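Local structure of RickCE (Rickettsia bellii, 5HAM) at residues A[160-166]-A[196-202]; A[140-146]-A[175-180]; A[16-21]-A[245-250]; A[117-122]-A[183-188]. The protein is probably a CE-clan cysteine protease effector with deubiquitinase activity, this chain being the part of the longer protein that holds its catalytic domain. Residues are numbered along the deposited sequence.

Contact 1: residues A[160-166]-A[196-202]; sequences QIILTFN and IIIDEQT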
loop_
_atom_site.group_PDB
_atom_site.type_symbol
_atom_site.label_atom_id
_atom_site.label_comp_id
_atom_site.label_asym_id
_atom_site.label_seq_id
_atom_site.Cartn_x
_atom_site.Cartn_y
_atom_site.Cartn_z
ATOM N N GLN A 160 3.006 12.512 -23.457
ATOM C CA GLN A 160 3.159 12.913 -22.073
ATOM C C GLN A 160 2.387 12.005 -21.130
ATOM O O GLN A 160 1.165 11.892 -21.234
ATOM C CB GLN A 160 2.656 14.344 -21.916
ATOM C CG GLN A 160 2.700 14.851 -20.500
ATOM C CD GLN A 160 4.097 14.828 -19.945
ATOM O OE1 GLN A 160 4.921 15.677 -20.278
ATOM N NE2 GLN A 160 4.383 13.842 -19.098
ATOM N N ILE A 161 3.105 11.351 -20.220
ATOM C CA ILE A 161 2.485 10.549 -19.166
ATOM C C ILE A 161 2.071 11.430 -17.988
ATOM O O ILE A 161 2.850 12.239 -17.486
ATOM C CB ILE A 161 3.430 9.443 -18.641
ATOM C CG1 ILE A 161 3.771 8.433 -19.737
ATOM C CG2 ILE A 161 2.779 8.694 -17.504
ATOM C CD1 ILE A 161 2.642 7.480 -20.047
ATOM N N ILE A 162 0.828 11.271 -17.555
ATOM C CA ILE A 162 0.303 12.042 -16.441
ATOM C C ILE A 162 -0.223 11.099 -15.349
ATOM O O ILE A 162 -1.060 10.242 -15.614
ATOM C CB ILE A 162 -0.794 13.030 -16.943
ATOM C CG1 ILE A 162 -0.220 13.937 -18.041
ATOM C CG2 ILE A 162 -1.353 13.862 -15.803
ATOM C CD1 ILE A 162 -1.212 14.894 -18.664
ATOM N N LEU A 163 0.305 11.235 -14.134
ATOM C CA LEU A 163 -0.076 10.376 -13.010
ATOM C C LEU A 163 -0.811 11.178 -11.939
ATOM O O LEU A 163 -0.298 12.181 -11.438
ATOM C CB LEU A 163 1.155 9.713 -12.389
ATOM C CG LEU A 163 2.121 8.995 -13.341
ATOM C CD1 LEU A 163 3.444 8.754 -12.660
ATOM C CD2 LEU A 163 1.537 7.684 -13.841
ATOM N N THR A 164 -2.011 10.727 -11.588
ATOM C CA THR A 164 -2.837 11.432 -10.626
ATOM C C THR A 164 -3.012 10.598 -9.369
ATOM O O THR A 164 -3.409 9.434 -9.438
ATOM C CB THR A 164 -4.195 11.749 -11.239
ATOM O OG1 THR A 164 -3.985 12.504 -12.428
ATOM C CG2 THR A 164 -5.055 12.549 -10.286
ATOM N N PHE A 165 -2.697 11.203 -8.226
ATOM C CA PHE A 165 -2.706 10.514 -6.934
ATOM C C PHE A 165 -3.663 11.133 -5.912
ATOM O O PHE A 165 -3.836 12.352 -5.863
ATOM C CB PHE A 165 -1.281 10.525 -6.365
ATOM C CG PHE A 165 -1.151 9.925 -4.992
ATOM C CD1 PHE A 165 -0.973 8.551 -4.832
ATOM C CD2 PHE A 165 -1.157 10.738 -3.863
ATOM C CE1 PHE A 165 -0.828 7.996 -3.562
ATOM C CE2 PHE A 165 -1.013 10.193 -2.591
ATOM C CZ PHE A 165 -0.846 8.817 -2.439
ATOM N N ASN A 166 -4.273 10.300 -5.080
ATOM C CA ASN A 166 -4.844 10.830 -3.849
ATOM C C ASN A 166 -4.759 9.911 -2.646
ATOM O O ASN A 166 -4.809 8.698 -2.781
ATOM C CB ASN A 166 -6.273 11.302 -4.030
ATOM C CG ASN A 166 -6.706 12.227 -2.901
ATOM O OD1 ASN A 166 -6.135 13.307 -2.720
ATOM N ND2 ASN A 166 -7.686 11.802 -2.123
ATOM N N ILE A 196 4.382 13.738 -15.517
ATOM C CA ILE A 196 3.790 14.798 -14.722
ATOM C C ILE A 196 2.964 14.203 -13.588
ATOM O O ILE A 196 2.135 13.317 -13.795
ATOM C CB ILE A 196 2.893 15.678 -15.579
ATOM C CG1 ILE A 196 3.744 16.560 -16.470
ATOM C CG2 ILE A 196 1.989 16.527 -14.703
ATOM C CD1 ILE A 196 2.970 17.165 -17.615
ATOM N N ILE A 197 3.205 14.687 -12.382
ATOM C CA ILE A 197 2.491 14.207 -11.219
ATOM C C ILE A 197 1.490 15.237 -10.706
ATOM O O ILE A 197 1.831 16.390 -10.438
ATOM C CB ILE A 197 3.473 13.826 -10.112
ATOM C CG1 ILE A 197 4.246 12.578 -10.541
ATOM C CG2 ILE A 197 2.750 13.630 -8.771
ATOM C CD1 ILE A 197 5.231 12.111 -9.516
ATOM N N ILE A 198 0.239 14.812 -10.607
ATOM C CA ILE A 198 -0.800 15.636 -10.020
ATOM C C ILE A 198 -1.249 15.010 -8.706
ATOM O O ILE A 198 -1.781 13.901 -8.686
ATOM C CB ILE A 198 -1.996 15.778 -10.964
ATOM C CG1 ILE A 198 -1.568 16.487 -12.256
ATOM C CG2 ILE A 198 -3.107 16.547 -10.278
ATOM C CD1 ILE A 198 -2.558 16.309 -13.399
ATOM N N ASP A 199 -0.992 15.713 -7.609
ATOM C CA ASP A 199 -1.381 15.248 -6.284
ATOM C C ASP A 199 -2.635 15.992 -5.860
ATOM O O ASP A 199 -2.586 17.195 -5.617
ATOM C CB ASP A 199 -0.246 15.498 -5.288
ATOM C CG ASP A 199 -0.476 14.829 -3.929
ATOM O OD1 ASP A 199 -1.479 14.098 -3.760
ATOM O OD2 ASP A 199 0.369 15.027 -3.023
ATOM N N GLU A 200 -3.750 15.272 -5.777
ATOM C CA GLU A 200 -5.044 15.882 -5.488
ATOM C C GLU A 200 -5.050 16.415 -4.080
ATOM O O GLU A 200 -5.838 17.317 -3.757
ATOM C CB GLU A 200 -6.181 14.870 -5.641
ATOM C CG GLU A 200 -6.325 14.308 -7.044
ATOM C CD GLU A 200 -6.985 15.287 -8.001
ATOM O OE1 GLU A 200 -6.337 15.685 -8.992
ATOM O OE2 GLU A 200 -8.153 15.660 -7.766
ATOM N N GLN A 201 -4.141 15.855 -3.276
ATOM C CA GLN A 201 -4.047 16.080 -1.827
ATOM C C GLN A 201 -5.369 16.477 -1.189
ATOM O O GLN A 201 -5.527 17.581 -0.660
ATOM C CB GLN A 201 -2.912 17.052 -1.441
ATOM C CG GLN A 201 -2.495 18.031 -2.504
ATOM C CD GLN A 201 -1.328 18.909 -2.055
ATOM O OE1 GLN A 201 -0.984 18.945 -0.875
ATOM N NE2 GLN A 201 -0.716 19.612 -2.994
ATOM N N THR A 202 -6.341 15.582 -1.267
ATOM C CA THR A 202 -7.650 15.919 -0.746
ATOM C C THR A 202 -7.944 15.048 0.447
ATOM O O THR A 202 -8.212 13.856 0.298
ATOM C CB THR A 202 -8.727 15.710 -1.791
ATOM O OG1 THR A 202 -8.372 16.436 -2.965
ATOM C CG2 THR A 202 -10.083 16.184 -1.269
#
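Strand 160-166 takes 196-199 as its parallel neighbour, their axes 4.8 Å apart. Main-chain bonds step along the pair, among them Leu163 N to Ile196 O and Ile198 N to Leu163 O, both 2.8 Å. Beta-branched Ile162 (m, t) suits an extended backbone, and its CG2 packs 3.6 Å from Ile198 CD1. On that face Thr164 also meets Ile222 of helix 211-223. Gln160 curls round (t, then p at chi2), so its NE2 donates to Ile161 O at 2.7 Å and also to Lys194 O, while CD rests 3.5 Å from Ile196 CD1. These strands are the two ends of a beta-alpha-beta unit whose helix, 175-188, covers the other face. There Leu163 and Ile197 touch Ile184, and Phe165 (t) packs its ring against Leu180. The edge of this ring at CD2 lies 3.4 Å from Asp199 OD1. Asp199, itself t, holds an Asx turn by accepting Gln201 N at OD1 (3.2 Å), and OD2 takes Ile173 N. Beyond the end of strand 196-199, the side-chain amide of Asn166 stands in for a peptide group: OD1 accepts Thr202 N at 2.7 Å and ND2 donates to Thr202 O at 3.2 Å.

Contact 2: residues A[140-146]-A[175-180]; sequences IEMGYGH and YDGQKL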
loop_
_atom_site.group_PDB
_atom_site.type_symbol
_atom_site.label_atom_id
_atom_site.label_comp_id
_atom_site.label_asym_id
_atom_site.label_seq_id
_atom_site.Cartn_x
_atom_site.Cartn_y
_atom_site.Cartn_z
ATOM N N ILE A 140 -2.483 1.710 -4.411
ATOM C CA ILE A 140 -1.179 1.779 -3.774
ATOM C C ILE A 140 -1.292 1.679 -2.262
ATOM O O ILE A 140 -1.942 2.507 -1.618
ATOM C CB ILE A 140 -0.412 3.066 -4.165
ATOM C CG1 ILE A 140 -0.199 3.086 -5.686
ATOM C CG2 ILE A 140 0.920 3.121 -3.433
ATOM C CD1 ILE A 140 0.763 4.106 -6.149
ATOM N N GLU A 141 -0.671 0.645 -1.707
ATOM C CA GLU A 141 -0.635 0.460 -0.263
ATOM C C GLU A 141 0.644 1.048 0.319
ATOM O O GLU A 141 1.715 0.478 0.157
ATOM C CB GLU A 141 -0.746 -1.024 0.083
ATOM C CG GLU A 141 -1.459 -1.315 1.397
ATOM C CD GLU A 141 -1.465 -2.802 1.731
ATOM O OE1 GLU A 141 -0.785 -3.575 1.016
ATOM O OE2 GLU A 141 -2.152 -3.206 2.700
ATOM N N MET A 142 0.515 2.191 0.993
ATOM C CA MET A 142 1.645 2.898 1.597
ATOM C C MET A 142 2.067 2.290 2.910
ATOM O O MET A 142 2.987 2.780 3.566
ATOM C CB MET A 142 1.275 4.360 1.864
ATOM C CG MET A 142 0.824 5.146 0.651
ATOM S SD MET A 142 2.148 5.435 -0.510
ATOM C CE MET A 142 3.282 6.358 0.466
ATOM N N GLY A 143 1.384 1.234 3.310
ATOM C CA GLY A 143 1.658 0.571 4.570
ATOM C C GLY A 143 0.427 -0.264 4.812
ATOM O O GLY A 143 -0.543 -0.136 4.055
ATOM N N TYR A 144 0.454 -1.110 5.838
ATOM C CA TYR A 144 -0.649 -2.033 6.089
ATOM C C TYR A 144 -2.023 -1.332 6.119
ATOM O O TYR A 144 -2.323 -0.541 7.016
ATOM C CB TYR A 144 -0.422 -2.874 7.365
ATOM C CG TYR A 144 -1.481 -3.950 7.523
ATOM C CD1 TYR A 144 -1.328 -5.196 6.934
ATOM C CD2 TYR A 144 -2.659 -3.697 8.221
ATOM C CE1 TYR A 144 -2.307 -6.163 7.049
ATOM C CE2 TYR A 144 -3.629 -4.660 8.351
ATOM C CZ TYR A 144 -3.453 -5.886 7.763
ATOM O OH TYR A 144 -4.435 -6.828 7.895
ATOM N N GLY A 145 -2.836 -1.608 5.105
ATOM C CA GLY A 145 -4.178 -1.068 5.025
ATOM C C GLY A 145 -4.248 0.410 4.680
ATOM O O GLY A 145 -5.337 0.976 4.579
ATOM N N HIS A 146 -3.092 1.040 4.504
ATOM C CA HIS A 146 -3.040 2.450 4.127
ATOM C C HIS A 146 -3.210 2.556 2.623
ATOM O O HIS A 146 -2.247 2.763 1.885
ATOM C CB HIS A 146 -1.722 3.086 4.599
ATOM C CG HIS A 146 -1.649 4.569 4.386
ATOM N ND1 HIS A 146 -0.752 5.372 5.059
ATOM C CD2 HIS A 146 -2.347 5.392 3.566
ATOM C CE1 HIS A 146 -0.906 6.625 4.666
ATOM N NE2 HIS A 146 -1.866 6.664 3.761
ATOM N N TYR A 175 4.346 11.012 1.344
ATOM C CA TYR A 175 4.215 10.207 2.540
ATOM C C TYR A 175 5.343 9.174 2.726
ATOM O O TYR A 175 5.681 8.418 1.810
ATOM C CB TYR A 175 2.864 9.494 2.495
ATOM C CG TYR A 175 2.608 8.712 3.733
ATOM C CD1 TYR A 175 2.197 9.349 4.896
ATOM C CD2 TYR A 175 2.801 7.342 3.758
ATOM C CE1 TYR A 175 1.964 8.646 6.039
ATOM C CE2 TYR A 175 2.586 6.627 4.900
ATOM C CZ TYR A 175 2.165 7.284 6.046
ATOM O OH TYR A 175 1.944 6.577 7.197
ATOM N N ASP A 176 5.918 9.162 3.922
ATOM C CA ASP A 176 6.900 8.153 4.321
ATOM C C ASP A 176 8.176 8.152 3.458
ATOM O O ASP A 176 8.533 7.140 2.841
ATOM C CB ASP A 176 6.244 6.759 4.400
ATOM C CG ASP A 176 7.103 5.753 5.153
ATOM O OD1 ASP A 176 7.860 6.199 6.044
ATOM O OD2 ASP A 176 7.035 4.530 4.839
ATOM N N GLY A 177 8.847 9.302 3.414
ATOM C CA GLY A 177 10.129 9.445 2.748
ATOM C C GLY A 177 10.156 9.458 1.227
ATOM O O GLY A 177 11.178 9.135 0.614
ATOM N N GLN A 178 9.037 9.822 0.613
ATOM C CA GLN A 178 8.976 9.983 -0.836
ATOM C C GLN A 178 9.167 8.660 -1.554
ATOM O O GLN A 178 9.609 8.612 -2.700
ATOM C CB GLN A 178 9.992 11.038 -1.315
ATOM C CG GLN A 178 9.652 12.434 -0.812
ATOM C CD GLN A 178 10.771 13.435 -1.010
ATOM O OE1 GLN A 178 11.452 13.428 -2.031
ATOM N NE2 GLN A 178 10.969 14.300 -0.026
ATOM N N LYS A 179 8.808 7.579 -0.876
ATOM C CA LYS A 179 8.950 6.262 -1.460
ATOM C C LYS A 179 8.267 6.122 -2.830
ATOM O O LYS A 179 8.861 5.600 -3.767
ATOM C CB LYS A 179 8.548 5.157 -0.461
ATOM C CG LYS A 179 7.093 5.053 -0.038
ATOM C CD LYS A 179 6.987 4.142 1.212
ATOM C CE LYS A 179 5.568 3.936 1.674
ATOM N NZ LYS A 179 5.406 3.533 3.095
ATOM N N LEU A 180 7.048 6.629 -2.968
ATOM C CA LEU A 180 6.333 6.524 -4.249
ATOM C C LEU A 180 6.942 7.402 -5.383
ATOM O O LEU A 180 7.184 6.919 -6.504
ATOM C CB LEU A 180 4.816 6.759 -4.054
ATOM C CG LEU A 180 3.935 6.870 -5.303
ATOM C CD1 LEU A 180 4.092 5.638 -6.197
ATOM C CD2 LEU A 180 2.479 7.066 -4.910
HETATM O O HOH W 1 0.849 3.819 6.756
#
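Charge and polarity gather at Lys179, whose long chain carries NZ to Met142 O at 2.6 Å. The same NZ forms a salt bridge with Asp176 OD2, also 2.6 Å, and reaches Arg36 O. The aromatic contact is edge-to-face: His146 points its edge at the face of Tyr175, centroids 4.5 Å apart and planes at 65°, and a water joins His146 ND1 (2.8 Å) to Tyr175 OH (3.0 Å). His146 NE2 bonds Asp167 OD2, consistent with the His-Asp pair of a CE-clan catalytic triad. Among apolar contacts, flexible Met142 brings CE to 3.5 Å from Tyr175 CD2, at the ring edge, and Ile140 CD1 meets Leu180 CD2 at 3.6 Å. A type II turn from Gly143 to His146 shapes the loop; Gly145 tolerates its positive phi, and its N bonds Glu141 OE2 at 3.0 Å. The loop links strand 135-141 to its antiparallel partner 147-155, and residues 175-180, at the N-terminal side of helix 175-188, pack against it, with Leu180 reaching the sheet at Ile140.

Contact 3: residues A[16-21]-A[245-250]; sequences HLLTAQ and HHAQIL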
loop_
_atom_site.group_PDB
_atom_site.type_symbol
_atom_site.label_atom_id
_atom_site.label_comp_id
_atom_site.label_asym_id
_atom_site.label_seq_id
_atom_site.Cartn_x
_atom_site.Cartn_y
_atom_site.Cartn_z
ATOM N N HIS A 16 -11.879 -5.887 -7.132
ATOM C CA HIS A 16 -13.216 -6.248 -7.624
ATOM C C HIS A 16 -14.121 -5.038 -7.809
ATOM O O HIS A 16 -14.817 -4.912 -8.817
ATOM C CB HIS A 16 -13.914 -7.214 -6.664
ATOM C CG HIS A 16 -13.223 -8.529 -6.519
ATOM N ND1 HIS A 16 -13.520 -9.426 -5.514
ATOM C CD2 HIS A 16 -12.235 -9.099 -7.252
ATOM C CE1 HIS A 16 -12.750 -10.488 -5.635
ATOM N NE2 HIS A 16 -11.959 -10.315 -6.674
ATOM N N LEU A 17 -14.135 -4.173 -6.804
ATOM C CA LEU A 17 -14.912 -2.954 -6.861
ATOM C C LEU A 17 -14.517 -2.111 -8.072
ATOM O O LEU A 17 -15.382 -1.566 -8.760
ATOM C CB LEU A 17 -14.733 -2.169 -5.567
ATOM C CG LEU A 17 -15.585 -2.779 -4.464
ATOM C CD1 LEU A 17 -15.142 -2.290 -3.089
ATOM C CD2 LEU A 17 -17.039 -2.441 -4.756
ATOM N N LEU A 18 -13.217 -2.026 -8.339
ATOM C CA LEU A 18 -12.725 -1.226 -9.456
ATOM C C LEU A 18 -13.121 -1.848 -10.780
ATOM O O LEU A 18 -13.692 -1.181 -11.646
ATOM C CB LEU A 18 -11.207 -1.066 -9.394
ATOM C CG LEU A 18 -10.694 -0.042 -8.380
ATOM C CD1 LEU A 18 -9.183 -0.141 -8.268
ATOM C CD2 LEU A 18 -11.124 1.360 -8.772
ATOM N N THR A 19 -12.811 -3.127 -10.924
ATOM C CA THR A 19 -13.172 -3.899 -12.105
ATOM C C THR A 19 -14.677 -3.853 -12.417
ATOM O O THR A 19 -15.074 -3.721 -13.574
ATOM C CB THR A 19 -12.699 -5.349 -11.945
ATOM O OG1 THR A 19 -11.270 -5.364 -11.981
ATOM C CG2 THR A 19 -13.228 -6.226 -13.057
ATOM N N ALA A 20 -15.504 -3.931 -11.380
ATOM C CA ALA A 20 -16.952 -3.902 -11.553
ATOM C C ALA A 20 -17.468 -2.539 -12.017
ATOM O O ALA A 20 -18.500 -2.446 -12.683
ATOM C CB ALA A 20 -17.644 -4.314 -10.264
ATOM N N GLN A 21 -16.748 -1.481 -11.676
ATOM C CA GLN A 21 -17.218 -0.149 -11.997
ATOM C C GLN A 21 -16.406 0.521 -13.101
ATOM O O GLN A 21 -16.542 1.723 -13.330
ATOM C CB GLN A 21 -17.224 0.716 -10.747
ATOM C CG GLN A 21 -18.427 0.481 -9.849
ATOM C CD GLN A 21 -18.339 1.303 -8.580
ATOM O OE1 GLN A 21 -17.564 0.980 -7.680
ATOM N NE2 GLN A 21 -19.115 2.384 -8.505
ATOM N N HIS A 245 -22.918 1.109 -0.439
ATOM C CA HIS A 245 -22.981 1.022 -1.882
ATOM C C HIS A 245 -22.015 -0.032 -2.415
ATOM O O HIS A 245 -22.393 -0.857 -3.245
ATOM C CB HIS A 245 -22.685 2.396 -2.479
ATOM C CG HIS A 245 -22.759 2.436 -3.988
ATOM N ND1 HIS A 245 -23.911 2.140 -4.668
ATOM C CD2 HIS A 245 -21.816 2.741 -4.897
ATOM C CE1 HIS A 245 -23.668 2.257 -5.973
ATOM N NE2 HIS A 245 -22.424 2.621 -6.141
ATOM N N HIS A 246 -20.773 -0.005 -1.933
ATOM C CA HIS A 246 -19.763 -0.989 -2.328
ATOM C C HIS A 246 -20.186 -2.413 -1.983
ATOM O O HIS A 246 -19.920 -3.343 -2.738
ATOM C CB HIS A 246 -18.432 -0.718 -1.627
ATOM C CG HIS A 246 -17.736 0.512 -2.114
ATOM N ND1 HIS A 246 -16.627 1.018 -1.479
ATOM C CD2 HIS A 246 -17.981 1.326 -3.161
ATOM C CE1 HIS A 246 -16.211 2.103 -2.124
ATOM N NE2 HIS A 246 -17.025 2.303 -3.153
ATOM N N ALA A 247 -20.820 -2.587 -0.829
ATOM C CA ALA A 247 -21.301 -3.914 -0.452
ATOM C C ALA A 247 -22.376 -4.437 -1.426
ATOM O O ALA A 247 -22.358 -5.617 -1.778
ATOM C CB ALA A 247 -21.777 -3.946 1.005
ATOM N N GLN A 248 -23.274 -3.554 -1.882
ATOM C CA GLN A 248 -24.280 -3.893 -2.900
ATOM C C GLN A 248 -23.640 -4.331 -4.215
ATOM O O GLN A 248 -24.043 -5.328 -4.805
ATOM C CB GLN A 248 -25.188 -2.706 -3.228
ATOM C CG GLN A 248 -25.812 -1.943 -2.073
ATOM C CD GLN A 248 -26.878 -0.951 -2.566
ATOM O OE1 GLN A 248 -27.894 -1.363 -3.134
ATOM N NE2 GLN A 248 -26.638 0.354 -2.371
ATOM N N ILE A 249 -22.674 -3.554 -4.698
ATOM C CA ILE A 249 -21.955 -3.903 -5.918
ATOM C C ILE A 249 -21.297 -5.268 -5.751
ATOM O O ILE A 249 -21.385 -6.135 -6.626
ATOM C CB ILE A 249 -20.882 -2.861 -6.228
ATOM C CG1 ILE A 249 -21.534 -1.496 -6.476
ATOM C CG2 ILE A 249 -20.032 -3.293 -7.419
ATOM C CD1 ILE A 249 -20.552 -0.341 -6.520
ATOM N N LEU A 250 -20.657 -5.454 -4.604
ATOM C CA LEU A 250 -20.069 -6.735 -4.253
ATOM C C LEU A 250 -21.132 -7.818 -4.159
ATOM O O LEU A 250 -20.950 -8.898 -4.706
ATOM C CB LEU A 250 -19.330 -6.632 -2.923
ATOM C CG LEU A 250 -18.018 -5.856 -2.960
ATOM C CD1 LEU A 250 -17.489 -5.647 -1.541
ATOM C CD2 LEU A 250 -17.000 -6.574 -3.848
#
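Leu17 is the main bump on helix 11-20. Its CD2 drops into a hollow on helix 238-251 bounded by His246, Ile249 and Leu250: it lies 3.6 Å from His246 O, 4.1 Å from Ile249 CG2 and 4.0 Å from Leu250 CG. A branched, fully apolar side chain fits such a pocket, where much of Leu17 is covered. In return Ile249 projects the other way. Its CG2 sits 3.9 Å from Ala20 CB, where a lone methyl lets the neighbouring helix come in, and its CD1 rests 3.4 Å from Gln21 CD. The two helix segments cross steeply, at 74°, with axes 10.1 Å apart, so that the contact stays a compact patch. It brings the N-terminal helix of the modelled chain against one close to its C-terminal end, and helix 211-223 backs both partners, Val216 touching Leu17 and Val213 touching His246. At one margin His16 offers its CB to Leu250 CD2 at 4.2 Å, but turns its ring away so that ND1 can bond Gln257 OE1. The ring of His246, lining the hollow near Leu17, is likewise held from outside, its ND1 bonded to the hydroxyl of Tyr9.

Contact 4: residues A[117-122]-A[183-188]; sequences NEDILN and LIDKTL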
loop_
_atom_site.group_PDB
_atom_site.type_symbol
_atom_site.label_atom_id
_atom_site.label_comp_id
_atom_site.label_asym_id
_atom_site.label_seq_id
_atom_site.Cartn_x
_atom_site.Cartn_y
_atom_site.Cartn_z
ATOM N N ASN A 117 6.787 -3.903 -8.185
ATOM C CA ASN A 117 6.263 -2.533 -8.170
ATOM C C ASN A 117 6.632 -1.780 -9.441
ATOM O O ASN A 117 5.788 -1.141 -10.048
ATOM C CB ASN A 117 6.733 -1.739 -6.943
ATOM C CG ASN A 117 6.020 -2.155 -5.655
ATOM O OD1 ASN A 117 4.979 -2.800 -5.686
ATOM N ND2 ASN A 117 6.574 -1.760 -4.520
ATOM N N GLU A 118 7.888 -1.861 -9.858
ATOM C CA GLU A 118 8.266 -1.277 -11.146
ATOM C C GLU A 118 7.505 -1.887 -12.335
ATOM O O GLU A 118 7.071 -1.170 -13.234
ATOM C CB GLU A 118 9.766 -1.396 -11.387
ATOM C CG GLU A 118 10.599 -0.523 -10.500
ATOM C CD GLU A 118 12.071 -0.761 -10.704
ATOM O OE1 GLU A 118 12.413 -1.666 -11.487
ATOM O OE2 GLU A 118 12.888 -0.051 -10.083
ATOM N N ASP A 119 7.343 -3.206 -12.342
ATOM C CA ASP A 119 6.629 -3.852 -13.440
ATOM C C ASP A 119 5.177 -3.396 -13.562
ATOM O O ASP A 119 4.656 -3.244 -14.667
ATOM C CB ASP A 119 6.744 -5.372 -13.350
ATOM C CG ASP A 119 8.172 -5.851 -13.548
ATOM O OD1 ASP A 119 8.950 -5.153 -14.242
ATOM O OD2 ASP A 119 8.525 -6.917 -13.013
ATOM N N ILE A 120 4.532 -3.135 -12.434
ATOM C CA ILE A 120 3.156 -2.657 -12.452
ATOM C C ILE A 120 3.072 -1.249 -13.033
ATOM O O ILE A 120 2.220 -0.959 -13.869
ATOM C CB ILE A 120 2.559 -2.715 -11.053
ATOM C CG1 ILE A 120 2.444 -4.181 -10.606
ATOM C CG2 ILE A 120 1.215 -2.022 -11.021
ATOM C CD1 ILE A 120 2.424 -4.369 -9.098
ATOM N N LEU A 121 3.979 -0.379 -12.617
ATOM C CA LEU A 121 4.046 0.946 -13.198
ATOM C C LEU A 121 4.311 0.891 -14.696
ATOM O O LEU A 121 3.693 1.619 -15.475
ATOM C CB LEU A 121 5.150 1.741 -12.535
ATOM C CG LEU A 121 4.702 2.995 -11.800
ATOM C CD1 LEU A 121 5.934 3.818 -11.398
ATOM C CD2 LEU A 121 3.715 3.788 -12.672
ATOM N N ASN A 122 5.243 0.035 -15.103
ATOM C CA ASN A 122 5.524 -0.124 -16.529
ATOM C C ASN A 122 4.372 -0.722 -17.343
ATOM O O ASN A 122 4.097 -0.267 -18.454
ATOM C CB ASN A 122 6.803 -0.925 -16.754
ATOM C CG ASN A 122 8.038 -0.050 -16.737
ATOM O OD1 ASN A 122 8.005 1.089 -17.216
ATOM N ND2 ASN A 122 9.132 -0.566 -16.174
ATOM N N LEU A 183 9.858 5.739 -6.606
ATOM C CA LEU A 183 9.546 4.622 -7.486
ATOM C C LEU A 183 9.236 5.141 -8.878
ATOM O O LEU A 183 9.736 4.619 -9.866
ATOM C CB LEU A 183 8.357 3.828 -6.963
ATOM C CG LEU A 183 7.865 2.706 -7.882
ATOM C CD1 LEU A 183 8.941 1.617 -8.057
ATOM C CD2 LEU A 183 6.573 2.127 -7.329
ATOM N N ILE A 184 8.417 6.181 -8.944
ATOM C CA ILE A 184 7.991 6.727 -10.227
ATOM C C ILE A 184 9.207 7.170 -11.020
ATOM O O ILE A 184 9.353 6.844 -12.202
ATOM C CB ILE A 184 7.014 7.906 -10.044
ATOM C CG1 ILE A 184 5.682 7.416 -9.462
ATOM C CG2 ILE A 184 6.800 8.641 -11.358
ATOM C CD1 ILE A 184 4.701 8.538 -9.134
ATOM N N ASP A 185 10.109 7.879 -10.361
ATOM C CA ASP A 185 11.311 8.339 -11.052
ATOM C C ASP A 185 12.280 7.200 -11.406
ATOM O O ASP A 185 12.914 7.234 -12.450
ATOM C CB ASP A 185 12.028 9.452 -10.285
ATOM C CG ASP A 185 13.178 10.044 -11.091
ATOM O OD1 ASP A 185 12.923 10.889 -11.978
ATOM O OD2 ASP A 185 14.336 9.640 -10.864
ATOM N N LYS A 186 12.388 6.189 -10.551
ATOM C CA LYS A 186 13.204 5.028 -10.890
ATOM C C LYS A 186 12.665 4.342 -12.138
ATOM O O LYS A 186 13.430 3.914 -12.995
ATOM C CB LYS A 186 13.260 4.029 -9.733
ATOM C CG LYS A 186 14.175 2.830 -9.982
ATOM C CD LYS A 186 14.741 2.286 -8.666
ATOM C CE LYS A 186 15.945 1.368 -8.875
ATOM N NZ LYS A 186 15.576 -0.072 -9.049
ATOM N N THR A 187 11.342 4.260 -12.244
ATOM C CA THR A 187 10.704 3.507 -13.314
ATOM C C THR A 187 10.552 4.301 -14.616
ATOM O O THR A 187 10.773 3.772 -15.709
ATOM C CB THR A 187 9.302 3.022 -12.870
ATOM O OG1 THR A 187 9.413 2.280 -11.648
ATOM C CG2 THR A 187 8.668 2.146 -13.939
ATOM N N LEU A 188 10.173 5.567 -14.490
ATOM C CA LEU A 188 9.734 6.345 -15.638
ATOM C C LEU A 188 10.526 7.625 -15.855
ATOM O O LEU A 188 10.240 8.371 -16.788
ATOM C CB LEU A 188 8.262 6.709 -15.486
ATOM C CG LEU A 188 7.319 5.524 -15.310
ATOM C CD1 LEU A 188 5.944 6.027 -14.942
ATOM C CD2 LEU A 188 7.283 4.696 -16.588
#
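This is a helix-helix packing contact, in which the long helix 96-130 crosses helix 175-188 at −67° with segment axes 9.6 Å apart, beside the central sheet. Leu121 is a knob in a hole formed by Leu183, Ile184, Thr187 and Leu188: its CD1 lies 3.8 Å from Ile184 CA and 3.8 Å from Thr187 CB, while CD2 is 3.9 Å from Leu188 CD1. Ile138 of strand 135-141 also touches this knob. Thr187 can face so apolar a place because its OG1 donates to Leu183 O at 3.0 Å, one turn back in its own helix. Asn117 lends its CB to Leu183 CD2 (3.9 Å) and sends its amide to Thr34 O. Glu118 does double duty: CG packs 3.6 Å from Leu183 CD1, and OE2 bridges to Lys186 NZ at 2.9 Å. The chemistry thus divides into a buried leucine-rich interior, held by shape and exclusion of water, and a charged pair at the more exposed margin that adds a directional tie.

Helix 175-188 unites three of the contacts: residues 175-180 serve contact 2 and residues 183-188 contact 4, while the side facing the sheet covers the strands of contact 1. Their centres are each 15 Å apart. Phe165 CE1 packs 3.7 Å from Leu180 CD2 between contacts 1 and 2, while Ile184 CG2 lies 3.6 Å from Leu163 CD1 between contacts 1 and 4. Contact 3 stands apart, its centre 24 to 27 Å from the others and its nearest atoms about 8 Å from contact 2. It shares helix 211-223 with contact 1 as a neighbour. The probable active site falls at contact 2, where Asp167, directly after the strand 160-166 of contact 1, meets His146.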